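Local coordinates for protein acyl-coenzyme A oxidase 1 (Yarrowia lipolytica, PDB 5Y9D) that catalyses the FAD-dependent oxidation of 2,3-saturated acyl-CoAs to (2E)-enoyl-CoAs with release of hydrogen peroxide, in peroxisomal fatty acid beta-oxidation, at residues Asn133-Ser138 with Ala307-Gly311; Thr203-Gly209 with Asp266-Phe272; Ala334-Phe340 with Thr349-Tyr354. All coordinates share one frame; numbering follows the deposited sequence.

Contact 1: residues Asn133-Ser138 with Ala307-Gly311; sequences NLFIGS and ALIRG
Ala307 packs as a knob into a hole formed by Asn133, Leu134, Gly137 and Ser138, where helix 122-142 meets helix 306-334. The axes of the two short segments pass 9.1 Å apart with 137° between their N-to-C directions, an oblique crossing, nearer antiparallel than parallel. The backbones come nearest at Gly137, whose CA lies 5.1 Å from the CA of Ala307; the lack of a side chain there lets them approach. Ser138 OG stands 3.6 Å from Ala307 CB, but its hydroxyl bonds within its own helix: with OG anti to the carbonyl carbon (chi1 -53°), it reaches back to Leu134 O at 2.7 Å, and that oxygen also accepts from Ser138 N. Leu134 and Leu308 add a looser methyl contact, CD2 to CD2 at 4.1 Å. The other flank is polar and partly exposed. There Asn133 and Arg310 run alongside each other in opposite senses, and Arg310 NE gives Asn133 OD1 only a weak bond, bent to 124° at the hydrogen, near the guanidinium plane. The firmer partner of Arg310 is Ser110, which takes its NH2. The chemistry thus implies that close apolar fit, rather than polar pairing, joins the helices here, beside Glu464, the probable catalytic base.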
loop_
_atom_site.group_PDB
_atom_site.type_symbol
_atom_site.label_atom_id
_atom_site.label_comp_id
_atom_site.label_asym_id
_atom_site.label_seq_id
_atom_site.Cartn_x
_atom_site.Cartn_y
_atom_site.Cartn_z
ATOM N N ASN A 133 -25.450 -0.055 10.829
ATOM C CA ASN A 133 -25.517 0.173 9.350
ATOM C C ASN A 133 -26.011 -1.085 8.614
ATOM O O ASN A 133 -27.085 -1.080 8.047
ATOM C CB ASN A 133 -24.140 0.674 8.787
ATOM C CG ASN A 133 -24.058 0.693 7.242
ATOM O OD1 ASN A 133 -24.902 1.285 6.566
ATOM N ND2 ASN A 133 -22.991 0.091 6.684
ATOM N N LEU A 134 -25.250 -2.173 8.654
ATOM C CA LEU A 134 -25.567 -3.348 7.846
ATOM C C LEU A 134 -26.763 -4.142 8.329
ATOM O O LEU A 134 -27.646 -4.439 7.554
ATOM C CB LEU A 134 -24.357 -4.252 7.753
ATOM C CG LEU A 134 -23.196 -3.606 6.988
ATOM C CD1 LEU A 134 -21.989 -4.526 6.951
ATOM C CD2 LEU A 134 -23.638 -3.262 5.582
ATOM N N PHE A 135 -26.808 -4.453 9.615
ATOM C CA PHE A 135 -27.846 -5.312 10.118
ATOM C C PHE A 135 -29.182 -4.580 10.167
ATOM O O PHE A 135 -30.199 -5.093 9.689
ATOM C CB PHE A 135 -27.496 -5.897 11.494
ATOM C CG PHE A 135 -28.648 -6.539 12.149
ATOM C CD1 PHE A 135 -28.970 -7.836 11.857
ATOM C CD2 PHE A 135 -29.489 -5.806 12.957
ATOM C CE1 PHE A 135 -30.073 -8.434 12.422
ATOM C CE2 PHE A 135 -30.615 -6.394 13.521
ATOM C CZ PHE A 135 -30.897 -7.718 13.256
ATOM N N ILE A 136 -29.166 -3.389 10.747
ATOM C CA ILE A 136 -30.384 -2.594 10.910
ATOM C C ILE A 136 -30.909 -2.137 9.576
ATOM O O ILE A 136 -32.130 -2.170 9.348
ATOM C CB ILE A 136 -30.131 -1.395 11.836
ATOM C CG1 ILE A 136 -30.096 -1.894 13.278
ATOM C CG2 ILE A 136 -31.170 -0.277 11.656
ATOM C CD1 ILE A 136 -31.398 -2.466 13.762
ATOM N N GLY A 137 -29.994 -1.738 8.694
ATOM C CA GLY A 137 -30.368 -1.228 7.369
ATOM C C GLY A 137 -31.071 -2.293 6.555
ATOM O O GLY A 137 -31.988 -1.991 5.787
ATOM N N SER A 138 -30.637 -3.544 6.743
ATOM C CA SER A 138 -31.238 -4.665 6.057
ATOM C C SER A 138 -32.630 -4.950 6.593
ATOM O O SER A 138 -33.491 -5.284 5.820
ATOM C CB SER A 138 -30.365 -5.929 6.120
ATOM O OG SER A 138 -29.038 -5.678 5.663
ATOM N N ALA A 307 -28.787 -2.238 1.791
ATOM C CA ALA A 307 -27.908 -1.738 2.876
ATOM C C ALA A 307 -26.463 -1.489 2.416
ATOM O O ALA A 307 -25.773 -0.604 2.946
ATOM C CB ALA A 307 -27.924 -2.705 4.064
ATOM N N LEU A 308 -26.027 -2.267 1.422
ATOM C CA LEU A 308 -24.680 -2.142 0.875
ATOM C C LEU A 308 -24.450 -0.819 0.165
ATOM O O LEU A 308 -23.321 -0.324 0.147
ATOM C CB LEU A 308 -24.371 -3.303 -0.070
ATOM C CG LEU A 308 -24.337 -4.695 0.600
ATOM C CD1 LEU A 308 -23.966 -5.795 -0.400
ATOM C CD2 LEU A 308 -23.390 -4.701 1.797
ATOM N N ILE A 309 -25.509 -0.252 -0.415
ATOM C CA ILE A 309 -25.383 0.991 -1.146
ATOM C C ILE A 309 -25.112 2.068 -0.122
ATOM O O ILE A 309 -24.239 2.898 -0.337
ATOM C CB ILE A 309 -26.623 1.368 -1.991
ATOM C CG1 ILE A 309 -27.044 0.234 -2.942
ATOM C CG2 ILE A 309 -26.345 2.595 -2.859
ATOM C CD1 ILE A 309 -28.475 0.388 -3.461
ATOM N N ARG A 310 -25.819 2.044 1.006
ATOM C CA ARG A 310 -25.591 3.072 2.035
ATOM C C ARG A 310 -24.099 3.257 2.306
ATOM O O ARG A 310 -23.597 4.373 2.267
ATOM C CB ARG A 310 -26.297 2.745 3.358
ATOM C CG ARG A 310 -26.191 3.849 4.400
ATOM C CD ARG A 310 -27.047 3.598 5.629
ATOM N NE ARG A 310 -26.336 4.043 6.839
ATOM C CZ ARG A 310 -26.770 4.940 7.735
ATOM N NH1 ARG A 310 -27.966 5.536 7.633
ATOM N NH2 ARG A 310 -25.990 5.244 8.769
ATOM N N GLY A 311 -23.400 2.160 2.584
ATOM C CA GLY A 311 -22.028 2.227 3.025
ATOM C C GLY A 311 -21.020 2.445 1.919
ATOM O O GLY A 311 -19.879 2.810 2.204
#

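Contact 2: residues Thr203-Gly209 with Asp266-Phe272; sequences TKWWIGG and DNGWIQF. With FAD (flavin-adenine dinucleotide), chain C.
Lys204 with Ile270 and Ile207 with Gly268 form antiparallel hydrogen-bonded pairs, and the one-residue register shift between them is a beta bulge at the corner turned by Trp206. This belongs to the three-stranded antiparallel sheet of the acyl-CoA dehydrogenase middle domain, in which strand 268-272 runs between 204-207 and 251-255. Gly268 N meets Ile207 O at 2.9 Å. On the face carrying Lys204, Ile207 and Ile270, the two isoleucines meet almost perpendicularly, Ile207 CG1 being 4.0 Å from Ile270 CD1. Elsewhere Trp205 and Trp269 lie with planes 13° apart but slid so far that the rings barely overlap; the close touch is Trp205 CE3 on Trp269 CB at 3.6 Å. The first torsion of Trp269 (chi1 58°) sets the direction of its indole, bringing CG and CD1 near Trp205 CZ3. The second subunit adds Phe670, edge-to-face with Trp269, and His442 against Trp205 and Trp206, so the tryptophans belong to the dimer interface as well. At the far end Gln271 NE2 meets Thr203 OG1 at 2.9 Å, in the amide plane; that hydroxyl is also bonded to Ile200 O. The corner itself serves the flavin. Trp205 CD1 lies over one face of the Trp206 ring and FAD C8 over the opposite one, both toward the rim, and the carbonyl O of Trp206 comes within 2.8 Å of FAD N5. Beside it, Gly208 N donates to FAD O4 at 3.1 Å.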
loop_
_atom_site.group_PDB
_atom_site.type_symbol
_atom_site.label_atom_id
_atom_site.label_comp_id
_atom_site.label_asym_id
_atom_site.label_seq_id
_atom_site.Cartn_x
_atom_site.Cartn_y
_atom_site.Cartn_z
ATOM N N THR A 203 -19.273 -21.976 4.470
ATOM C CA THR A 203 -19.077 -21.339 5.765
ATOM C C THR A 203 -19.179 -19.793 5.528
ATOM O O THR A 203 -18.557 -19.269 4.609
ATOM C CB THR A 203 -17.751 -21.775 6.440
ATOM O OG1 THR A 203 -17.712 -23.211 6.640
ATOM C CG2 THR A 203 -17.564 -21.120 7.809
ATOM N N LYS A 204 -20.026 -19.099 6.299
ATOM C CA LYS A 204 -20.083 -17.629 6.237
ATOM C C LYS A 204 -18.769 -17.157 6.780
ATOM O O LYS A 204 -18.210 -17.794 7.664
ATOM C CB LYS A 204 -21.204 -17.057 7.089
ATOM C CG LYS A 204 -22.593 -17.410 6.635
ATOM C CD LYS A 204 -22.899 -16.801 5.292
ATOM C CE LYS A 204 -24.243 -17.225 4.754
ATOM N NZ LYS A 204 -24.564 -16.366 3.577
ATOM N N TRP A 205 -18.237 -16.093 6.223
ATOM C CA TRP A 205 -16.807 -15.777 6.405
ATOM C C TRP A 205 -16.554 -14.285 6.419
ATOM O O TRP A 205 -17.217 -13.546 5.686
ATOM C CB TRP A 205 -16.006 -16.393 5.304
ATOM C CG TRP A 205 -14.624 -16.558 5.712
ATOM C CD1 TRP A 205 -13.623 -15.671 5.549
ATOM C CD2 TRP A 205 -14.067 -17.670 6.384
ATOM N NE1 TRP A 205 -12.480 -16.153 6.088
ATOM C CE2 TRP A 205 -12.723 -17.390 6.605
ATOM C CE3 TRP A 205 -14.585 -18.884 6.836
ATOM C CZ2 TRP A 205 -11.868 -18.270 7.256
ATOM C CZ3 TRP A 205 -13.724 -19.769 7.487
ATOM C CH2 TRP A 205 -12.384 -19.455 7.679
ATOM N N TRP A 206 -15.634 -13.860 7.290
ATOM C CA TRP A 206 -15.366 -12.455 7.600
ATOM C C TRP A 206 -16.492 -11.761 8.340
ATOM O O TRP A 206 -16.566 -10.518 8.326
ATOM C CB TRP A 206 -15.094 -11.634 6.307
ATOM C CG TRP A 206 -13.854 -12.020 5.636
ATOM C CD1 TRP A 206 -13.706 -12.481 4.381
ATOM C CD2 TRP A 206 -12.563 -11.984 6.223
ATOM N NE1 TRP A 206 -12.378 -12.749 4.135
ATOM C CE2 TRP A 206 -11.661 -12.442 5.267
ATOM C CE3 TRP A 206 -12.092 -11.601 7.473
ATOM C CZ2 TRP A 206 -10.316 -12.540 5.518
ATOM C CZ3 TRP A 206 -10.752 -11.699 7.730
ATOM C CH2 TRP A 206 -9.874 -12.168 6.754
ATOM N N ILE A 207 -17.408 -12.508 8.936
ATOM C CA ILE A 207 -18.589 -11.837 9.463
ATOM C C ILE A 207 -18.241 -10.982 10.687
ATOM O O ILE A 207 -18.065 -11.494 11.785
ATOM C CB ILE A 207 -19.716 -12.821 9.850
ATOM C CG1 ILE A 207 -20.030 -13.802 8.702
ATOM C CG2 ILE A 207 -20.957 -12.048 10.292
ATOM C CD1 ILE A 207 -20.186 -13.186 7.331
ATOM N N GLY A 208 -18.147 -9.674 10.497
ATOM C CA GLY A 208 -17.978 -8.747 11.618
ATOM C C GLY A 208 -18.961 -8.948 12.757
ATOM O O GLY A 208 -20.162 -9.078 12.521
ATOM N N GLY A 209 -18.444 -9.036 13.993
ATOM C CA GLY A 209 -19.278 -9.203 15.185
ATOM C C GLY A 209 -19.647 -10.646 15.509
ATOM O O GLY A 209 -20.015 -10.972 16.656
ATOM N N ASP A 266 -14.171 -8.314 15.578
ATOM C CA ASP A 266 -14.135 -9.748 15.846
ATOM C C ASP A 266 -14.834 -10.487 14.728
ATOM O O ASP A 266 -15.985 -10.879 14.841
ATOM C CB ASP A 266 -14.779 -10.066 17.196
ATOM C CG ASP A 266 -16.221 -9.616 17.273
ATOM O OD1 ASP A 266 -16.537 -8.466 16.875
ATOM O OD2 ASP A 266 -17.040 -10.433 17.735
ATOM N N ASN A 267 -14.125 -10.652 13.630
ATOM C CA ASN A 267 -14.712 -11.213 12.446
ATOM C C ASN A 267 -14.688 -12.703 12.659
ATOM O O ASN A 267 -13.649 -13.288 12.998
ATOM C CB ASN A 267 -13.941 -10.820 11.190
ATOM C CG ASN A 267 -14.148 -9.377 10.818
ATOM O OD1 ASN A 267 -15.000 -9.047 9.989
ATOM N ND2 ASN A 267 -13.376 -8.490 11.443
ATOM N N GLY A 268 -15.848 -13.302 12.489
ATOM C CA GLY A 268 -16.001 -14.711 12.740
ATOM C C GLY A 268 -16.532 -15.468 11.530
ATOM O O GLY A 268 -17.009 -14.892 10.543
ATOM N N TRP A 269 -16.458 -16.781 11.633
ATOM C CA TRP A 269 -17.066 -17.651 10.654
ATOM C C TRP A 269 -18.256 -18.355 11.325
ATOM O O TRP A 269 -18.267 -18.494 12.556
ATOM C CB TRP A 269 -16.039 -18.623 10.117
ATOM C CG TRP A 269 -15.383 -19.470 11.123
ATOM C CD1 TRP A 269 -14.144 -19.299 11.631
ATOM C CD2 TRP A 269 -15.898 -20.664 11.714
ATOM N NE1 TRP A 269 -13.837 -20.297 12.501
ATOM C CE2 TRP A 269 -14.893 -21.157 12.587
ATOM C CE3 TRP A 269 -17.117 -21.370 11.599
ATOM C CZ2 TRP A 269 -15.068 -22.329 13.386
ATOM C CZ3 TRP A 269 -17.283 -22.558 12.350
ATOM C CH2 TRP A 269 -16.258 -23.021 13.239
ATOM N N ILE A 270 -19.254 -18.726 10.513
ATOM C CA ILE A 270 -20.523 -19.261 10.955
ATOM C C ILE A 270 -20.870 -20.438 10.055
ATOM O O ILE A 270 -20.841 -20.319 8.825
ATOM C CB ILE A 270 -21.693 -18.281 10.780
ATOM C CG1 ILE A 270 -21.332 -16.846 11.162
ATOM C CG2 ILE A 270 -22.903 -18.727 11.618
ATOM C CD1 ILE A 270 -22.515 -15.908 11.036
ATOM N N GLN A 271 -21.194 -21.568 10.668
ATOM C CA GLN A 271 -21.762 -22.715 9.963
ATOM C C GLN A 271 -23.137 -23.003 10.572
ATOM O O GLN A 271 -23.306 -22.928 11.778
ATOM C CB GLN A 271 -20.858 -23.918 10.102
ATOM C CG GLN A 271 -19.487 -23.700 9.458
ATOM C CD GLN A 271 -18.548 -24.817 9.773
ATOM O OE1 GLN A 271 -18.720 -25.476 10.781
ATOM N NE2 GLN A 271 -17.537 -25.038 8.928
ATOM N N PHE A 272 -24.116 -23.266 9.710
ATOM C CA PHE A 272 -25.453 -23.694 10.133
ATOM C C PHE A 272 -25.705 -25.175 9.765
ATOM O O PHE A 272 -25.474 -25.574 8.631
ATOM C CB PHE A 272 -26.501 -22.807 9.458
ATOM C CG PHE A 272 -26.356 -21.335 9.747
ATOM C CD1 PHE A 272 -26.740 -20.803 10.970
ATOM C CD2 PHE A 272 -25.901 -20.463 8.772
ATOM C CE1 PHE A 272 -26.645 -19.427 11.234
ATOM C CE2 PHE A 272 -25.808 -19.099 9.018
ATOM C CZ PHE A 272 -26.189 -18.571 10.254
HETATM P PA FAD C . -13.786 -12.785 -5.003
HETATM O O1A FAD C . -13.479 -14.198 -4.764
HETATM O O2A FAD C . -15.079 -12.362 -5.548
HETATM O O5B FAD C . -12.664 -12.210 -5.933
HETATM C C5B FAD C . -11.305 -12.599 -5.890
HETATM C C4B FAD C . -10.513 -11.832 -6.936
HETATM O O4B FAD C . -10.951 -12.197 -8.233
HETATM C C3B FAD C . -10.734 -10.345 -6.825
HETATM O O3B FAD C . -9.505 -9.672 -7.009
HETATM C C2B FAD C . -11.629 -9.984 -7.971
HETATM O O2B FAD C . -11.284 -8.707 -8.465
HETATM C C1B FAD C . -11.352 -11.067 -8.980
HETATM N N9A FAD C . -12.587 -11.354 -9.716
HETATM C C8A FAD C . -13.701 -11.866 -9.209
HETATM N N7A FAD C . -14.639 -11.990 -10.147
HETATM C C5A FAD C . -14.126 -11.547 -11.293
HETATM C C6A FAD C . -14.584 -11.390 -12.688
HETATM N N6A FAD C . -15.816 -11.747 -13.063
HETATM N N1A FAD C . -13.727 -10.887 -13.571
HETATM C C2A FAD C . -12.505 -10.530 -13.220
HETATM N N3A FAD C . -12.021 -10.634 -11.988
HETATM C C4A FAD C . -12.771 -11.126 -10.997
HETATM N N1 FAD C . -18.755 -9.831 4.350
HETATM C C2 FAD C . -19.920 -9.780 4.992
HETATM O O2 FAD C . -20.906 -10.263 4.453
HETATM N N3 FAD C . -20.054 -9.232 6.190
HETATM C C4 FAD C . -19.042 -8.689 6.835
HETATM O O4 FAD C . -19.181 -8.191 7.941
HETATM C C4X FAD C . -17.730 -8.698 6.200
HETATM N N5 FAD C . -16.674 -8.168 6.795
HETATM C C5X FAD C . -15.492 -8.202 6.201
HETATM C C6 FAD C . -14.421 -7.667 6.859
HETATM C C7 FAD C . -13.191 -7.687 6.282
HETATM C C7M FAD C . -12.044 -7.068 7.020
HETATM C C8 FAD C . -13.028 -8.287 4.941
HETATM C C8M FAD C . -11.700 -8.331 4.259
HETATM C C9 FAD C . -14.099 -8.825 4.283
HETATM C C9A FAD C . -15.328 -8.812 4.872
HETATM N N10 FAD C . -16.429 -9.364 4.223
HETATM C C10 FAD C . -17.647 -9.320 4.881
HETATM C "C1'" FAD C . -16.316 -9.983 2.909
HETATM C "C2'" FAD C . -15.988 -8.985 1.811
HETATM O "O2'" FAD C . -17.149 -8.291 1.408
HETATM C "C3'" FAD C . -15.395 -9.731 0.640
HETATM O "O3'" FAD C . -13.998 -9.790 0.847
HETATM C "C4'" FAD C . -15.604 -9.037 -0.681
HETATM O "O4'" FAD C . -16.970 -9.111 -1.064
HETATM C "C5'" FAD C . -14.730 -9.670 -1.751
HETATM O "O5'" FAD C . -15.166 -10.985 -1.991
HETATM P P FAD C . -14.203 -12.189 -2.288
HETATM O O1P FAD C . -13.068 -12.176 -1.390
HETATM O O2P FAD C . -15.097 -13.347 -2.341
HETATM O O3P FAD C . -13.574 -11.918 -3.704
#

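Contact 3: residues Ala334-Phe340 with Thr349-Tyr354; sequences ACVRRQF and TKIIDY. With FAD (flavin-adenine dinucleotide), chain D.
Tyr354 OH donates to Gln339 O at 2.6 Å, in the carbonyl plane on a lone pair. Its ring carries FAD N1A over one face and Thr349 CG2 over the opposite one, both toward the rim. With a leucine here, the Gln339 carbonyl would probably lose its hydroxyl donor and the adenine its flat aromatic support. Phe340 meets the same base edge-on, CD2 lying 3.4 Å from FAD N7A. Backbone bonds join the two segments: Ile351 N to Arg337 O, Gln339 N to Thr349 O, Ile352 N to Ala334 O. This loop connects helices 306-334 and 355-391 of the C-alpha1 domain, a 3-10 turn at 351-353 leading to Tyr354, N-cap of the second helix. Lys350 CG lies 3.7 Å above one face of the Arg338 guanidinium, and bends at chi3 and chi4 take NZ to a lone pair of Cys335 O at 3.2 Å. Lys350 NZ forms salt bridges with Glu36 and Glu32, Arg338 with Asp28 and Glu32, while Arg338 NH1 bonds Glu348 O. Arg337, with CG anti to the backbone N (chi1 177°), bends at chi2 across Ile351 and grips FAD O1A at its guanidinium edge, NE at 2.8 Å and NH2 at 2.9 Å.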
loop_
_atom_site.group_PDB
_atom_site.type_symbol
_atom_site.label_atom_id
_atom_site.label_comp_id
_atom_site.label_asym_id
_atom_site.label_seq_id
_atom_site.Cartn_x
_atom_site.Cartn_y
_atom_site.Cartn_z
ATOM N N ALA A 334 6.134 18.737 5.758
ATOM C CA ALA A 334 6.917 19.222 4.603
ATOM C C ALA A 334 7.353 20.652 4.779
ATOM O O ALA A 334 8.434 21.056 4.343
ATOM C CB ALA A 334 6.107 19.123 3.303
ATOM N N CYS A 335 6.466 21.433 5.351
ATOM C CA CYS A 335 6.753 22.804 5.677
ATOM C C CYS A 335 7.785 22.987 6.793
ATOM O O CYS A 335 8.245 24.086 7.007
ATOM C CB CYS A 335 5.477 23.492 6.106
ATOM S SG CYS A 335 4.259 23.632 4.799
ATOM N N VAL A 336 8.126 21.951 7.538
ATOM C CA VAL A 336 9.117 22.140 8.595
ATOM C C VAL A 336 10.393 21.309 8.418
ATOM O O VAL A 336 11.444 21.705 8.867
ATOM C CB VAL A 336 8.513 21.929 10.000
ATOM C CG1 VAL A 336 7.538 23.048 10.314
ATOM C CG2 VAL A 336 7.853 20.562 10.157
ATOM N N ARG A 337 10.303 20.184 7.725
ATOM C CA ARG A 337 11.459 19.329 7.513
ATOM C C ARG A 337 12.412 19.973 6.507
ATOM O O ARG A 337 11.972 20.551 5.499
ATOM C CB ARG A 337 10.975 17.958 7.045
ATOM C CG ARG A 337 12.050 16.991 6.713
ATOM C CD ARG A 337 12.974 16.749 7.866
ATOM N NE ARG A 337 13.761 15.553 7.601
ATOM C CZ ARG A 337 14.381 14.857 8.536
ATOM N NH1 ARG A 337 14.303 15.235 9.786
ATOM N NH2 ARG A 337 15.056 13.759 8.212
ATOM N N ARG A 338 13.695 19.938 6.824
ATOM C CA ARG A 338 14.708 20.448 5.934
ATOM C C ARG A 338 15.704 19.354 5.598
ATOM O O ARG A 338 16.213 18.689 6.463
ATOM C CB ARG A 338 15.436 21.633 6.559
ATOM C CG ARG A 338 14.598 22.859 6.868
ATOM C CD ARG A 338 15.432 23.812 7.697
ATOM N NE ARG A 338 14.745 25.010 8.142
ATOM C CZ ARG A 338 14.496 26.051 7.370
ATOM N NH1 ARG A 338 14.851 26.035 6.107
ATOM N NH2 ARG A 338 13.880 27.099 7.853
ATOM N N GLN A 339 15.954 19.148 4.322
ATOM C CA GLN A 339 17.031 18.281 3.895
ATOM C C GLN A 339 17.737 18.860 2.679
ATOM O O GLN A 339 17.101 19.130 1.684
ATOM C CB GLN A 339 16.498 16.874 3.637
ATOM C CG GLN A 339 17.448 15.759 4.000
ATOM C CD GLN A 339 17.695 15.587 5.478
ATOM O OE1 GLN A 339 17.276 16.374 6.296
ATOM N NE2 GLN A 339 18.401 14.547 5.812
ATOM N N PHE A 340 19.053 19.079 2.777
ATOM C CA PHE A 340 19.954 19.421 1.655
ATOM C C PHE A 340 20.151 20.870 1.206
ATOM O O PHE A 340 20.926 21.127 0.316
ATOM C CB PHE A 340 19.595 18.611 0.413
ATOM C CG PHE A 340 19.903 17.162 0.527
ATOM C CD1 PHE A 340 21.196 16.721 0.494
ATOM C CD2 PHE A 340 18.892 16.245 0.662
ATOM C CE1 PHE A 340 21.478 15.392 0.603
ATOM C CE2 PHE A 340 19.166 14.914 0.773
ATOM C CZ PHE A 340 20.465 14.489 0.744
ATOM N N THR A 349 17.188 23.446 2.901
ATOM C CA THR A 349 15.893 23.729 2.280
ATOM C C THR A 349 14.778 22.873 2.905
ATOM O O THR A 349 14.962 21.705 3.235
ATOM C CB THR A 349 15.967 23.485 0.751
ATOM O OG1 THR A 349 17.037 24.262 0.221
ATOM C CG2 THR A 349 14.678 23.854 0.026
ATOM N N LYS A 350 13.640 23.516 3.065
ATOM C CA LYS A 350 12.361 22.911 3.453
ATOM C C LYS A 350 11.824 21.999 2.362
ATOM O O LYS A 350 11.622 22.463 1.245
ATOM C CB LYS A 350 11.351 24.026 3.668
ATOM C CG LYS A 350 11.569 24.773 4.969
ATOM C CD LYS A 350 11.108 26.230 4.888
ATOM C CE LYS A 350 9.632 26.381 4.570
ATOM N NZ LYS A 350 8.892 26.915 5.744
ATOM N N ILE A 351 11.547 20.730 2.673
ATOM C CA ILE A 351 11.232 19.796 1.599
ATOM C C ILE A 351 10.087 20.290 0.706
ATOM O O ILE A 351 10.117 20.072 -0.496
ATOM C CB ILE A 351 11.053 18.319 2.053
ATOM C CG1 ILE A 351 9.924 18.132 3.082
ATOM C CG2 ILE A 351 12.340 17.775 2.616
ATOM C CD1 ILE A 351 9.858 16.707 3.624
ATOM N N ILE A 352 9.132 21.001 1.288
ATOM C CA ILE A 352 8.020 21.620 0.557
ATOM C C ILE A 352 8.430 22.674 -0.469
ATOM O O ILE A 352 7.637 23.016 -1.343
ATOM C CB ILE A 352 7.044 22.333 1.536
ATOM C CG1 ILE A 352 5.668 22.626 0.919
ATOM C CG2 ILE A 352 7.662 23.638 2.035
ATOM C CD1 ILE A 352 5.030 21.458 0.193
ATOM N N ASP A 353 9.630 23.233 -0.348
ATOM C CA ASP A 353 10.120 24.183 -1.350
ATOM C C ASP A 353 10.745 23.463 -2.575
ATOM O O ASP A 353 10.886 24.082 -3.629
ATOM C CB ASP A 353 11.093 25.195 -0.719
ATOM C CG ASP A 353 10.382 26.293 0.084
ATOM O OD1 ASP A 353 9.289 26.692 -0.297
ATOM O OD2 ASP A 353 10.919 26.777 1.104
ATOM N N TYR A 354 11.115 22.176 -2.457
ATOM C CA TYR A 354 11.560 21.412 -3.643
ATOM C C TYR A 354 10.364 21.098 -4.536
ATOM O O TYR A 354 9.439 20.475 -4.088
ATOM C CB TYR A 354 12.192 20.086 -3.261
ATOM C CG TYR A 354 13.516 20.151 -2.559
ATOM C CD1 TYR A 354 14.556 20.938 -3.046
ATOM C CD2 TYR A 354 13.751 19.392 -1.416
ATOM C CE1 TYR A 354 15.785 20.957 -2.414
ATOM C CE2 TYR A 354 14.968 19.419 -0.775
ATOM C CZ TYR A 354 15.994 20.202 -1.274
ATOM O OH TYR A 354 17.225 20.260 -0.608
HETATM P PA FAD D . 14.603 12.714 4.536
HETATM O O1A FAD D . 14.354 13.862 5.426
HETATM O O2A FAD D . 15.902 12.530 3.892
HETATM O O5B FAD D . 13.489 12.793 3.436
HETATM C C5B FAD D . 12.216 13.335 3.713
HETATM C C4B FAD D . 11.395 13.398 2.444
HETATM O O4B FAD D . 11.776 14.535 1.682
HETATM C C3B FAD D . 11.620 12.173 1.583
HETATM O O3B FAD D . 10.374 11.718 1.093
HETATM C C2B FAD D . 12.483 12.657 0.446
HETATM O O2B FAD D . 12.117 12.088 -0.802
HETATM C C1B FAD D . 12.268 14.149 0.409
HETATM N N9A FAD D . 13.557 14.776 0.064
HETATM C C8A FAD D . 14.670 14.763 0.791
HETATM N N7A FAD D . 15.656 15.415 0.157
HETATM C C5A FAD D . 15.177 15.847 -1.012
HETATM C C6A FAD D . 15.677 16.602 -2.182
HETATM N N6A FAD D . 16.933 17.050 -2.234
HETATM N N1A FAD D . 14.843 16.835 -3.198
HETATM C C2A FAD D . 13.592 16.404 -3.167
HETATM N N3A FAD D . 13.078 15.723 -2.150
HETATM C C4A FAD D . 13.795 15.416 -1.065
HETATM N N1 FAD D . 19.704 4.591 9.980
HETATM C C2 FAD D . 20.857 4.161 10.486
HETATM O O2 FAD D . 21.825 4.907 10.443
HETATM N N3 FAD D . 21.001 2.974 11.040
HETATM C C4 FAD D . 20.001 2.127 11.113
HETATM O O4 FAD D . 20.174 1.035 11.633
HETATM C C4X FAD D . 18.695 2.509 10.577
HETATM N N5 FAD D . 17.646 1.693 10.620
HETATM C C5X FAD D . 16.472 2.082 10.125
HETATM C C6 FAD D . 15.413 1.218 10.204
HETATM C C7 FAD D . 14.197 1.588 9.707
HETATM C C7M FAD D . 13.049 0.635 9.788
HETATM C C8 FAD D . 14.032 2.918 9.093
HETATM C C8M FAD D . 12.696 3.315 8.554
HETATM C C9 FAD D . 15.095 3.791 9.006
HETATM C C9A FAD D . 16.312 3.414 9.511
HETATM N N10 FAD D . 17.406 4.277 9.443
HETATM C C10 FAD D . 18.606 3.838 9.986
HETATM C "C1'" FAD D . 17.294 5.606 8.863
HETATM C "C2'" FAD D . 16.969 5.574 7.391
HETATM O "O2'" FAD D . 18.193 5.389 6.720
HETATM C "C3'" FAD D . 16.370 6.902 6.979
HETATM O "O3'" FAD D . 14.971 6.809 7.134
HETATM C "C4'" FAD D . 16.669 7.285 5.539
HETATM O "O4'" FAD D . 18.021 6.984 5.219
HETATM C "C5'" FAD D . 16.497 8.768 5.315
HETATM O "O5'" FAD D . 15.206 9.165 5.713
HETATM P P FAD D . 14.982 10.568 6.339
HETATM O O1P FAD D . 14.102 10.393 7.482
HETATM O O2P FAD D . 16.286 11.205 6.508
HETATM O O3P FAD D . 14.182 11.353 5.237
#

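In the fold
Along the chain, contact 2 falls between the two halves of contact 1, and contact 3 follows both. Contact 1 joins the N-terminal helical region to the C-alpha1 region across the intervening beta domain; its centre is about 17 Å from that of contact 2, with nearest atoms about 7 Å apart. Contact 3 lies beyond the chain's centre, about 45 and 48 Å from contacts 1 and 2 between centres, though helix 306-334 begins at contact 1 and ends at contact 3. Contacts 2 and 3 touch different FAD molecules. Residues of both subunits bond each FAD, that of contact 2 including Arg337 of the second subunit, consistent with a cofactor site completed only in the dimer.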